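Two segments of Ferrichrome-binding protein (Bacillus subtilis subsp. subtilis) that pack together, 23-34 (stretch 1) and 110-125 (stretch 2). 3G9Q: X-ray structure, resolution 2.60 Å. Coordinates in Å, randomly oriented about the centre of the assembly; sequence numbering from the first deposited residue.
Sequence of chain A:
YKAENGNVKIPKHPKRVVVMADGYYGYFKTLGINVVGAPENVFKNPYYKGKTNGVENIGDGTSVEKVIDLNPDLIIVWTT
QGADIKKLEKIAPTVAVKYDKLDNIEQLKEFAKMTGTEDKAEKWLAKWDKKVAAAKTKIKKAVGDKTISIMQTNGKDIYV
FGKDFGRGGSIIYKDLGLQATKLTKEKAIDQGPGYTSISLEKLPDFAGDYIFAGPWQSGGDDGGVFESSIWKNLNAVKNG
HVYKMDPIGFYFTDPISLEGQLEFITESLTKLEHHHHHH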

# COMPACT_ATOMS: atom_id res chain seq x y z
N GLY A 23 -9.21 -0.51 1.57
CA GLY A 23 -8.10 0.41 1.39
C GLY A 23 -8.16 1.78 2.05
O GLY A 23 -7.18 2.54 1.96
N TYR A 24 -9.27 2.11 2.71
CA TYR A 24 -9.40 3.40 3.38
C TYR A 24 -9.45 3.32 4.90
O TYR A 24 -9.32 4.34 5.59
CB TYR A 24 -10.64 4.16 2.86
CG TYR A 24 -10.56 4.51 1.39
CD1 TYR A 24 -9.33 4.87 0.81
CD2 TYR A 24 -11.68 4.48 0.57
CE1 TYR A 24 -9.21 5.17 -0.54
CE2 TYR A 24 -11.58 4.78 -0.78
CZ TYR A 24 -10.34 5.13 -1.34
OH TYR A 24 -10.23 5.41 -2.68
N TYR A 25 -9.63 2.11 5.44
CA TYR A 25 -9.69 1.91 6.89
C TYR A 25 -8.60 2.68 7.64
O TYR A 25 -8.89 3.41 8.59
CB TYR A 25 -9.61 0.42 7.25
CG TYR A 25 -9.51 0.18 8.73
CD1 TYR A 25 -10.61 0.36 9.57
CD2 TYR A 25 -8.29 -0.13 9.30
CE1 TYR A 25 -10.49 0.24 10.96
CE2 TYR A 25 -8.16 -0.25 10.66
CZ TYR A 25 -9.25 -0.07 11.50
OH TYR A 25 -9.08 -0.20 12.87
N GLY A 26 -7.35 2.50 7.20
CA GLY A 26 -6.23 3.19 7.83
C GLY A 26 -6.31 4.72 7.82
O GLY A 26 -5.69 5.38 8.65
N TYR A 27 -7.06 5.28 6.87
CA TYR A 27 -7.23 6.74 6.76
C TYR A 27 -8.04 7.30 7.92
O TYR A 27 -7.67 8.30 8.53
CB TYR A 27 -7.93 7.14 5.45
CG TYR A 27 -7.06 7.04 4.21
CD1 TYR A 27 -6.93 5.84 3.54
CD2 TYR A 27 -6.35 8.14 3.75
CE1 TYR A 27 -6.11 5.72 2.45
CE2 TYR A 27 -5.51 8.03 2.65
CZ TYR A 27 -5.40 6.82 2.00
OH TYR A 27 -4.57 6.68 0.90
N PHE A 28 -9.17 6.66 8.20
CA PHE A 28 -10.07 7.08 9.25
C PHE A 28 -9.42 6.78 10.60
O PHE A 28 -9.61 7.52 11.57
CB PHE A 28 -11.42 6.36 9.09
CG PHE A 28 -12.27 6.92 7.97
CD1 PHE A 28 -13.30 7.81 8.24
CD2 PHE A 28 -12.01 6.60 6.64
CE1 PHE A 28 -14.05 8.37 7.20
CE2 PHE A 28 -12.76 7.16 5.60
CZ PHE A 28 -13.77 8.05 5.89
N LYS A 29 -8.63 5.71 10.66
CA LYS A 29 -7.94 5.36 11.90
C LYS A 29 -6.98 6.50 12.22
O LYS A 29 -6.95 7.01 13.34
CB LYS A 29 -7.18 4.03 11.75
CG LYS A 29 -6.56 3.51 13.03
CD LYS A 29 -7.59 3.33 14.11
CE LYS A 29 -6.92 3.37 15.47
NZ LYS A 29 -7.92 3.55 16.56
N THR A 30 -6.20 6.93 11.23
CA THR A 30 -5.27 8.03 11.47
C THR A 30 -6.02 9.28 11.96
O THR A 30 -5.63 9.89 12.95
CB THR A 30 -4.46 8.40 10.20
OG1 THR A 30 -3.74 7.25 9.75
CG2 THR A 30 -3.45 9.50 10.51
N LEU A 31 -7.11 9.63 11.28
CA LEU A 31 -7.89 10.80 11.67
C LEU A 31 -8.56 10.64 13.04
O LEU A 31 -8.91 11.62 13.70
CB LEU A 31 -8.95 11.10 10.59
CG LEU A 31 -8.62 11.94 9.34
CD1 LEU A 31 -7.16 12.18 9.19
CD2 LEU A 31 -9.20 11.23 8.13
N GLY A 32 -8.73 9.39 13.49
CA GLY A 32 -9.34 9.15 14.79
C GLY A 32 -10.83 8.84 14.76
O GLY A 32 -11.45 8.64 15.80
N ILE A 33 -11.41 8.81 13.56
CA ILE A 33 -12.84 8.52 13.42
C ILE A 33 -13.10 7.07 13.82
O ILE A 33 -12.53 6.13 13.28
CB ILE A 33 -13.33 8.73 11.97
CG1 ILE A 33 -13.54 10.23 11.70
CG2 ILE A 33 -14.64 7.99 11.74
CD1 ILE A 33 -12.25 11.03 11.54
N ASN A 34 -13.99 6.91 14.78
CA ASN A 34 -14.30 5.58 15.25
C ASN A 34 -14.98 4.76 14.15
O ASN A 34 -16.03 5.14 13.61
CB ASN A 34 -15.18 5.71 16.50
CG ASN A 34 -15.65 4.38 17.00
OD1 ASN A 34 -14.86 3.44 17.17
ND2 ASN A 34 -16.95 4.28 17.26
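Stretch 2 (110-125) EFAKMTGTEDKAEKWL

Stretch 2 lies on the short helix 25-31 of stretch 1 as two helical segments joined by a tight turn. Its first segment, residues 110-115, is the end of a helix that begins earlier in the chain; it runs at 54° to helix 25-31, with a closest axial approach of 10.2 Å. Phe-111 (chi1 m) points toward stretch 1 and packs against three aromatic rings, those of Tyr-24, Tyr-27 and Phe-28. Its edge meets the face of Tyr-24, with CE1 3.8 Å from Tyr-24 CG, and approaches Tyr-27 in an offset edge-to-face arrangement. Phe-28 packs obliquely, its CZ lying 3.8 Å from Phe-111 CD2 over one face of the Phe-111 ring. Ala-112 follows, its CB 4.3 Å from Leu-31 CD1.

At the end of this helix, Thr-115 (chi1 p) turns its hydroxyl back to the chain, OG1 donating to Phe-111 O at 2.8 Å, while its CG2 lies 4.1 Å from Phe-28 CE1. Gly-116 then leaves helical geometry with positive phi, redirecting the backbone. Thr-117, at the N-cap position, uses OG1 to donate to Thr-115 OG1 at 2.9 Å rather than to cap the next helix; the same OG1 lies 3.3 Å from Leu-31 CG, and Ile-33 CD1 is 3.6 Å from Thr-115 OG1.

The second helix starts at Glu-118, continues beyond the stretch and crosses helix 25-31 nearly at right angles (102°), with the axes approaching to 9.4 Å. Lys-120 folds over the C-terminal end of helix 25-31, where its NZ donates a weak hydrogen bond to Leu-31 O at 3.2 Å. Ala-121 CB lies 3.8 Å from Leu-31 CD1, completing a hole formed with Phe-111, Ala-112 and Lys-120 that receives the Leu-31 side chain. One turn beyond Lys-120, Trp-124 points toward stretch 1, its CG 3.7 Å from Thr-30 CG2.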

# COMPACT_ATOMS: atom_id res chain seq x y z
N GLU A 110 -8.96 14.83 1.87
CA GLU A 110 -10.35 14.86 1.44
C GLU A 110 -11.20 14.36 2.60
O GLU A 110 -12.21 14.96 2.94
CB GLU A 110 -10.56 13.94 0.23
CG GLU A 110 -11.97 13.96 -0.36
CD GLU A 110 -12.22 12.83 -1.37
OE1 GLU A 110 -12.32 11.66 -0.94
OE2 GLU A 110 -12.30 13.12 -2.58
N PHE A 111 -10.76 13.25 3.20
CA PHE A 111 -11.46 12.65 4.33
C PHE A 111 -11.37 13.52 5.57
O PHE A 111 -12.31 13.58 6.35
CB PHE A 111 -10.87 11.27 4.65
CG PHE A 111 -11.23 10.19 3.65
CD1 PHE A 111 -10.33 9.17 3.38
CD2 PHE A 111 -12.46 10.19 3.01
CE1 PHE A 111 -10.66 8.16 2.48
CE2 PHE A 111 -12.80 9.17 2.12
CZ PHE A 111 -11.90 8.17 1.85
N ALA A 112 -10.23 14.19 5.76
CA ALA A 112 -10.04 15.05 6.92
C ALA A 112 -11.03 16.22 6.86
O ALA A 112 -11.65 16.56 7.86
CB ALA A 112 -8.61 15.57 6.95
N LYS A 113 -11.16 16.80 5.68
CA LYS A 113 -12.07 17.92 5.46
C LYS A 113 -13.51 17.46 5.60
O LYS A 113 -14.34 18.15 6.19
CB LYS A 113 -11.83 18.50 4.06
CG LYS A 113 -12.53 19.81 3.75
CD LYS A 113 -13.96 19.59 3.27
CE LYS A 113 -14.59 20.91 2.83
NZ LYS A 113 -14.68 21.92 3.93
N MSE A 114 -13.79 16.29 5.06
CA MSE A 114 -15.12 15.69 5.12
C MSE A 114 -15.58 15.40 6.54
O MSE A 114 -16.76 15.51 6.85
CB MSE A 114 -15.13 14.39 4.32
CG MSE A 114 -16.41 13.56 4.45
SE MSE A 114 -16.22 11.78 3.67
CE MSE A 114 -15.98 12.30 1.80
N THR A 115 -14.64 15.05 7.42
CA THR A 115 -15.00 14.71 8.79
C THR A 115 -14.72 15.78 9.83
O THR A 115 -15.11 15.62 10.99
CB THR A 115 -14.30 13.39 9.21
OG1 THR A 115 -12.88 13.52 9.05
CG2 THR A 115 -14.82 12.22 8.36
N GLY A 116 -14.06 16.85 9.41
CA GLY A 116 -13.72 17.94 10.31
C GLY A 116 -12.55 17.60 11.22
O GLY A 116 -12.58 17.88 12.42
N THR A 117 -11.52 16.98 10.66
CA THR A 117 -10.33 16.59 11.42
C THR A 117 -9.04 16.99 10.69
O THR A 117 -8.04 16.27 10.72
CB THR A 117 -10.32 15.06 11.70
OG1 THR A 117 -10.52 14.34 10.47
CG2 THR A 117 -11.41 14.69 12.68
N GLU A 118 -9.07 18.15 10.03
CA GLU A 118 -7.92 18.63 9.28
C GLU A 118 -6.64 18.76 10.14
O GLU A 118 -5.54 18.75 9.60
CB GLU A 118 -8.25 19.99 8.62
CG GLU A 118 -9.47 20.00 7.69
CD GLU A 118 -10.82 20.16 8.43
OE1 GLU A 118 -11.84 20.39 7.75
OE2 GLU A 118 -10.86 20.05 9.67
N ASP A 119 -6.79 18.85 11.45
CA ASP A 119 -5.63 18.97 12.34
C ASP A 119 -4.95 17.62 12.51
O ASP A 119 -3.74 17.54 12.69
CB ASP A 119 -6.04 19.45 13.73
CG ASP A 119 -6.31 18.30 14.70
OD1 ASP A 119 -7.24 17.49 14.43
OD2 ASP A 119 -5.59 18.18 15.72
N LYS A 120 -5.75 16.57 12.48
CA LYS A 120 -5.23 15.22 12.65
C LYS A 120 -4.44 14.80 11.42
O LYS A 120 -3.42 14.13 11.52
CB LYS A 120 -6.39 14.25 12.89
CG LYS A 120 -6.14 13.23 13.99
CD LYS A 120 -6.37 13.82 15.37
CE LYS A 120 -6.11 12.78 16.46
NZ LYS A 120 -6.94 11.56 16.27
N ALA A 121 -4.91 15.24 10.26
CA ALA A 121 -4.30 14.93 8.98
C ALA A 121 -3.01 15.70 8.73
O ALA A 121 -2.01 15.13 8.29
CB ALA A 121 -5.29 15.20 7.85
N GLU A 122 -3.02 17.01 9.01
CA GLU A 122 -1.85 17.84 8.81
C GLU A 122 -0.77 17.43 9.82
O GLU A 122 0.42 17.57 9.56
CB GLU A 122 -2.21 19.32 9.00
CG GLU A 122 -2.67 19.67 10.41
CD GLU A 122 -3.25 21.08 10.52
OE1 GLU A 122 -4.32 21.36 9.93
OE2 GLU A 122 -2.62 21.92 11.21
N LYS A 123 -1.21 16.91 10.96
CA LYS A 123 -0.29 16.47 12.00
C LYS A 123 0.50 15.25 11.52
O LYS A 123 1.73 15.22 11.60
CB LYS A 123 -1.09 16.12 13.27
CG LYS A 123 -0.30 16.19 14.58
CD LYS A 123 0.81 15.15 14.62
CE LYS A 123 1.52 15.12 15.97
NZ LYS A 123 2.61 14.09 16.01
N TRP A 124 -0.22 14.24 11.01
CA TRP A 124 0.40 13.02 10.49
C TRP A 124 1.29 13.29 9.27
O TRP A 124 2.34 12.66 9.09
CB TRP A 124 -0.68 11.99 10.11
CG TRP A 124 -0.10 10.69 9.60
CD1 TRP A 124 0.21 9.57 10.33
CD2 TRP A 124 0.28 10.40 8.24
NE1 TRP A 124 0.77 8.61 9.51
CE2 TRP A 124 0.82 9.10 8.23
CE3 TRP A 124 0.22 11.13 7.04
CZ2 TRP A 124 1.30 8.50 7.06
CZ3 TRP A 124 0.70 10.52 5.87
CH2 TRP A 124 1.24 9.22 5.89
N LEU A 125 0.87 14.22 8.41
CA LEU A 125 1.65 14.58 7.23
C LEU A 125 3.01 15.11 7.65
O LEU A 125 4.03 14.84 7.02
CB LEU A 125 0.93 15.63 6.40
CG LEU A 125 -0.32 15.10 5.68
CD1 LEU A 125 -1.05 16.25 4.97
CD2 LEU A 125 0.10 14.01 4.69